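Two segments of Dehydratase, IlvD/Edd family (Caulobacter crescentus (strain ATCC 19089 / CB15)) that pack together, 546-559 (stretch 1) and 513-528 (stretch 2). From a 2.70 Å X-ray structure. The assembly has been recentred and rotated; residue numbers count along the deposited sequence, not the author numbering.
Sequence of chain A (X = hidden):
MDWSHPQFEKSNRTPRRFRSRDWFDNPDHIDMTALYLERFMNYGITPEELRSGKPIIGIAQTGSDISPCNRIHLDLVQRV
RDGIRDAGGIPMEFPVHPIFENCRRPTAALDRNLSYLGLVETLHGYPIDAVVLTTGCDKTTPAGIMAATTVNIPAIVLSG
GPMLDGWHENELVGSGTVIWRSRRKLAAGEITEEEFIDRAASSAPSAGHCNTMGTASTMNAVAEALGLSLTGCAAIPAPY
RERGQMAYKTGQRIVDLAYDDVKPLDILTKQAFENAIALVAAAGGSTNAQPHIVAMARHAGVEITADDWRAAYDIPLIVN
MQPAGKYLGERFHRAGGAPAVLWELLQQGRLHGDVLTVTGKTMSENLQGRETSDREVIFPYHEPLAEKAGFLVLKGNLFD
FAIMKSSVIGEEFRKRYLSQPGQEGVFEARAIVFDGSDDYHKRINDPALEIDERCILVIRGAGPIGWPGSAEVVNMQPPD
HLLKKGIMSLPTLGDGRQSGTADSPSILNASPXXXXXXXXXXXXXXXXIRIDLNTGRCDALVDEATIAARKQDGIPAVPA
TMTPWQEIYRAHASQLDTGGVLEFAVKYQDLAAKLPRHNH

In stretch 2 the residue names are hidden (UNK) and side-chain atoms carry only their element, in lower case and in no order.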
# COMPACT_ATOMS: atom_id res chain seq x y z
N THR A 546 33.70 -27.57 50.49
CA THR A 546 34.13 -27.47 49.10
C THR A 546 33.44 -26.32 48.38
O THR A 546 34.04 -25.69 47.50
CB THR A 546 33.86 -28.77 48.35
OG1 THR A 546 34.24 -29.89 49.16
CG2 THR A 546 34.65 -28.81 47.05
N ILE A 547 32.20 -26.01 48.76
CA ILE A 547 31.44 -24.96 48.08
C ILE A 547 32.19 -23.63 48.16
O ILE A 547 32.45 -22.98 47.14
CB ILE A 547 30.02 -24.86 48.66
CG1 ILE A 547 29.14 -26.00 48.13
CG2 ILE A 547 29.38 -23.53 48.29
CD1 ILE A 547 27.68 -25.90 48.56
N ALA A 548 32.56 -23.21 49.38
CA ALA A 548 33.19 -21.90 49.54
C ALA A 548 34.62 -21.87 49.00
O ALA A 548 35.13 -20.79 48.69
CB ALA A 548 33.18 -21.48 51.00
N ALA A 549 35.26 -23.04 48.88
CA ALA A 549 36.57 -23.10 48.22
C ALA A 549 36.45 -22.73 46.75
O ALA A 549 37.28 -21.98 46.22
CB ALA A 549 37.17 -24.49 48.38
N ARG A 550 35.42 -23.25 46.07
CA ARG A 550 35.18 -22.86 44.69
C ARG A 550 34.77 -21.39 44.60
O ARG A 550 35.25 -20.67 43.72
CB ARG A 550 34.11 -23.76 44.08
CG ARG A 550 34.21 -25.23 44.46
CD ARG A 550 34.22 -26.12 43.22
NE ARG A 550 33.90 -27.52 43.51
CZ ARG A 550 32.78 -28.13 43.14
NH1 ARG A 550 31.84 -27.46 42.47
NH2 ARG A 550 32.58 -29.41 43.43
N LYS A 551 33.91 -20.93 45.51
CA LYS A 551 33.40 -19.56 45.44
C LYS A 551 34.51 -18.53 45.49
O LYS A 551 34.36 -17.42 44.97
CB LYS A 551 32.41 -19.30 46.58
CG LYS A 551 30.99 -19.68 46.29
CD LYS A 551 30.03 -19.00 47.24
CE LYS A 551 28.95 -19.95 47.70
NZ LYS A 551 27.98 -19.28 48.60
N GLN A 552 35.63 -18.87 46.13
CA GLN A 552 36.76 -17.95 46.20
C GLN A 552 37.59 -17.95 44.93
O GLN A 552 38.45 -17.08 44.78
CB GLN A 552 37.62 -18.30 47.43
CG GLN A 552 36.92 -18.04 48.76
CD GLN A 552 37.54 -16.89 49.55
OE1 GLN A 552 38.75 -16.88 49.80
NE2 GLN A 552 36.71 -15.92 49.93
N ASP A 553 37.35 -18.89 44.02
CA ASP A 553 37.92 -18.80 42.68
C ASP A 553 37.21 -17.76 41.81
O ASP A 553 37.75 -17.34 40.78
CB ASP A 553 37.88 -20.16 41.98
CG ASP A 553 39.11 -21.00 42.27
OD1 ASP A 553 38.95 -22.20 42.57
OD2 ASP A 553 40.24 -20.46 42.18
N GLY A 554 36.00 -17.35 42.20
CA GLY A 554 35.26 -16.30 41.53
C GLY A 554 34.20 -16.84 40.58
O GLY A 554 34.11 -18.04 40.29
N ILE A 555 33.38 -15.91 40.09
CA ILE A 555 32.32 -16.22 39.13
C ILE A 555 32.94 -16.54 37.78
O ILE A 555 33.91 -15.87 37.38
CB ILE A 555 31.35 -15.05 39.02
CG1 ILE A 555 30.93 -14.54 40.40
CG2 ILE A 555 30.14 -15.42 38.20
CD1 ILE A 555 30.87 -13.03 40.48
N PRO A 556 32.46 -17.56 37.06
CA PRO A 556 32.94 -17.78 35.69
C PRO A 556 32.76 -16.53 34.83
O PRO A 556 31.90 -15.68 35.08
CB PRO A 556 32.07 -18.94 35.19
CG PRO A 556 31.65 -19.66 36.44
CD PRO A 556 31.54 -18.62 37.52
N ALA A 557 33.60 -16.43 33.80
CA ALA A 557 33.69 -15.21 33.01
C ALA A 557 32.51 -15.08 32.05
O ALA A 557 31.94 -16.08 31.60
CB ALA A 557 35.00 -15.17 32.23
N VAL A 558 32.15 -13.84 31.75
CA VAL A 558 31.07 -13.54 30.81
C VAL A 558 31.50 -12.42 29.88
O VAL A 558 32.25 -11.52 30.27
CB VAL A 558 29.76 -13.14 31.54
CG1 VAL A 558 29.20 -14.33 32.28
CG2 VAL A 558 30.01 -11.98 32.49
N PRO A 559 31.01 -12.45 28.63
CA PRO A 559 31.51 -11.50 27.63
C PRO A 559 31.26 -10.04 28.01
O PRO A 559 30.25 -9.70 28.63
CB PRO A 559 30.72 -11.88 26.37
CG PRO A 559 30.33 -13.31 26.58
CD PRO A 559 30.07 -13.42 28.05
N UNK A 513 21.13 -16.25 38.33
CA UNK A 513 21.99 -16.86 37.34
C UNK A 513 23.43 -16.94 37.85
O UNK A 513 23.82 -16.27 38.80
c UNK A 513 21.96 -16.07 36.03
c UNK A 513 22.44 -13.85 34.95
o UNK A 513 21.64 -12.88 34.93
o UNK A 513 23.19 -14.15 33.99
c UNK A 513 22.52 -14.68 36.20
N UNK A 514 24.22 -17.78 37.17
CA UNK A 514 25.64 -17.91 37.48
C UNK A 514 26.32 -16.54 37.58
O UNK A 514 26.96 -16.23 38.58
o UNK A 514 27.68 -18.46 36.27
c UNK A 514 26.31 -18.78 36.41
N UNK A 515 26.15 -15.70 36.56
CA UNK A 515 26.97 -14.50 36.43
C UNK A 515 26.77 -13.48 37.55
O UNK A 515 27.52 -12.50 37.60
c UNK A 515 26.71 -13.83 35.08
N UNK A 516 25.78 -13.65 38.43
CA UNK A 516 25.71 -12.77 39.59
C UNK A 516 25.88 -13.60 40.86
O UNK A 516 25.39 -13.24 41.93
c UNK A 516 23.17 -12.82 39.72
c UNK A 516 24.35 -11.04 38.41
c UNK A 516 24.41 -11.94 39.61
c UNK A 516 22.01 -12.10 40.40
N UNK A 517 26.59 -14.72 40.74
CA UNK A 517 26.89 -15.53 41.90
C UNK A 517 25.78 -16.43 42.37
O UNK A 517 25.67 -16.69 43.57
N UNK A 518 24.93 -16.91 41.46
CA UNK A 518 24.01 -17.97 41.80
C UNK A 518 24.74 -19.29 41.92
O UNK A 518 25.90 -19.42 41.54
N UNK A 519 24.03 -20.29 42.46
CA UNK A 519 24.67 -21.56 42.74
C UNK A 519 25.39 -22.19 41.55
O UNK A 519 26.36 -22.92 41.72
N UNK A 520 24.92 -21.90 40.34
CA UNK A 520 25.59 -22.48 39.17
C UNK A 520 26.99 -21.91 38.95
O UNK A 520 27.73 -22.45 38.12
c UNK A 520 23.53 -23.22 37.79
c UNK A 520 24.73 -22.27 37.92
c UNK A 520 23.98 -24.68 37.78
c UNK A 520 22.70 -22.90 36.57
N UNK A 521 27.38 -20.86 39.69
CA UNK A 521 28.72 -20.30 39.49
C UNK A 521 29.81 -21.24 40.01
O UNK A 521 30.93 -21.21 39.50
o UNK A 521 28.09 -18.84 41.34
c UNK A 521 28.85 -18.93 40.15
N UNK A 522 29.50 -22.07 41.00
CA UNK A 522 30.52 -22.93 41.59
C UNK A 522 30.41 -24.39 41.19
O UNK A 522 31.30 -25.17 41.52
c UNK A 522 28.45 -24.18 44.11
c UNK A 522 28.42 -21.96 44.41
n UNK A 522 27.28 -22.47 45.00
c UNK A 522 28.67 -25.53 43.81
c UNK A 522 26.58 -26.09 44.93
c UNK A 522 30.50 -22.83 43.13
c UNK A 522 26.33 -24.78 45.23
c UNK A 522 27.27 -23.83 44.82
c UNK A 522 29.16 -22.97 43.84
c UNK A 522 27.74 -26.47 44.22
N UNK A 523 29.35 -24.78 40.47
CA UNK A 523 29.23 -26.17 40.04
C UNK A 523 30.34 -26.52 39.04
O UNK A 523 30.82 -25.67 38.29
c UNK A 523 26.56 -27.44 37.62
c UNK A 523 27.85 -26.41 39.43
c UNK A 523 27.54 -27.73 38.72
c UNK A 523 26.94 -28.75 39.68
N UNK A 524 30.78 -27.77 39.08
CA UNK A 524 31.86 -28.21 38.22
C UNK A 524 31.52 -29.58 37.65
O UNK A 524 30.82 -30.37 38.29
n UNK A 524 34.48 -24.75 39.73
n UNK A 524 34.22 -22.58 40.49
n UNK A 524 32.68 -23.49 39.03
c UNK A 524 33.53 -27.04 39.80
c UNK A 524 34.10 -25.93 38.95
c UNK A 524 33.80 -23.61 39.75
c UNK A 524 33.20 -28.28 38.97
N UNK A 525 32.00 -29.83 36.43
CA UNK A 525 31.77 -31.10 35.77
C UNK A 525 32.19 -32.25 36.68
O UNK A 525 33.14 -32.14 37.46
c UNK A 525 32.26 -32.42 33.68
o UNK A 525 32.11 -30.03 33.63
c UNK A 525 32.52 -31.14 34.44
N UNK A 526 31.46 -33.36 36.62
CA UNK A 526 31.73 -34.50 37.47
C UNK A 526 30.98 -34.51 38.78
O UNK A 526 30.82 -35.58 39.39
N UNK A 527 30.51 -33.35 39.25
CA UNK A 527 29.64 -33.30 40.41
C UNK A 527 28.37 -34.11 40.17
O UNK A 527 28.04 -34.49 39.04
c UNK A 527 29.26 -31.86 40.76
o UNK A 527 31.58 -31.57 41.28
o UNK A 527 30.28 -29.79 41.38
c UNK A 527 30.46 -31.01 41.17
N UNK A 528 27.66 -34.40 41.25
CA UNK A 528 26.44 -35.19 41.19
C UNK A 528 25.27 -34.31 41.58
O UNK A 528 25.31 -33.63 42.61
o UNK A 528 27.29 -37.44 41.37
c UNK A 528 25.18 -37.00 42.44
c UNK A 528 26.55 -36.43 42.08

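Position 513 has three side-chain carbons, the third carrying two oxygens, and it does not reach stretch 1: glutamate, E513, its carboxylate hydrogen-bonded elsewhere in the structure. Position 514 has one carbon and one oxygen, which lies 4.1 Å from P556 CD; this is S514, whose backbone O approaches I555 CG2 at 3.3 Å. Position 515 has a single carbon, CB, 3.8 Å from V558 CG1, so A515 makes a small apolar contact.

Position 516 has four carbons, forked at the first with one arm two carbons long: I516, directed away from stretch 1. Positions 517, 518 and 519 have no side-chain atoms, so all are glycine. G517 has positive phi, which favours glycine; at G518 a CB would lie 2.8 Å from E513 O, a clash; at G519 a CB would meet nothing of stretch 1.

Position 520 has four carbons forked at the second, and its end leads away: L520. Position 521 has one carbon and one oxygen, with CB 3.8 Å from P556 CD: S521.

Position 522 has one carbon followed by fused five- and six-membered rings holding eight carbons and one nitrogen. I547 covers one face, with CG1 4.0 Å from the centroid of the six-membered ring and almost on its normal. Only tryptophan fits: W522, whose CD1 lies 3.9 Å from K551 CE.

Position 523 has four carbons forked at the second and points away: L523. Position 524 has three carbons, a nitrogen, then a carbon with two more nitrogens; one of its chain carbons lies over a face of the R550 guanidinium. This is R524, with CG 3.2 Å from R550 NH1, while its own NH1 bonds back to S521 O at 2.9 Å and L523 O at 3.0 Å.

Position 525 has one carbon bearing an oxygen and a carbon: T525, out of reach. Position 526 is bare, and its backbone angles call for glycine: G526. Position 527 has two carbons, the second with two oxygens, facing R550: D527. Position 528 repeats the pattern of 525: T528, also out of reach.

The contact works through two neighbouring patches. R550 NH1 donates to W522 O at 2.5 Å and to D527 OD1 at 3.0 Å, the latter within a salt bridge. The turn from R524 to D527 helps place that carboxylate, since R524 N also donates to D527 OD1 at 3.1 Å. Beyond G554, I555, P556 and V558 supply the apolar patch against S514, A515 and S521. The design rule is one arginine, anchored to a backbone carbonyl and a carboxylate, at the edge of a tryptophan whose face is covered by an isoleucine, with small residues facing I555 to V558.

Stretch 2 513-528: ESAIGGGLSWLRTGDT
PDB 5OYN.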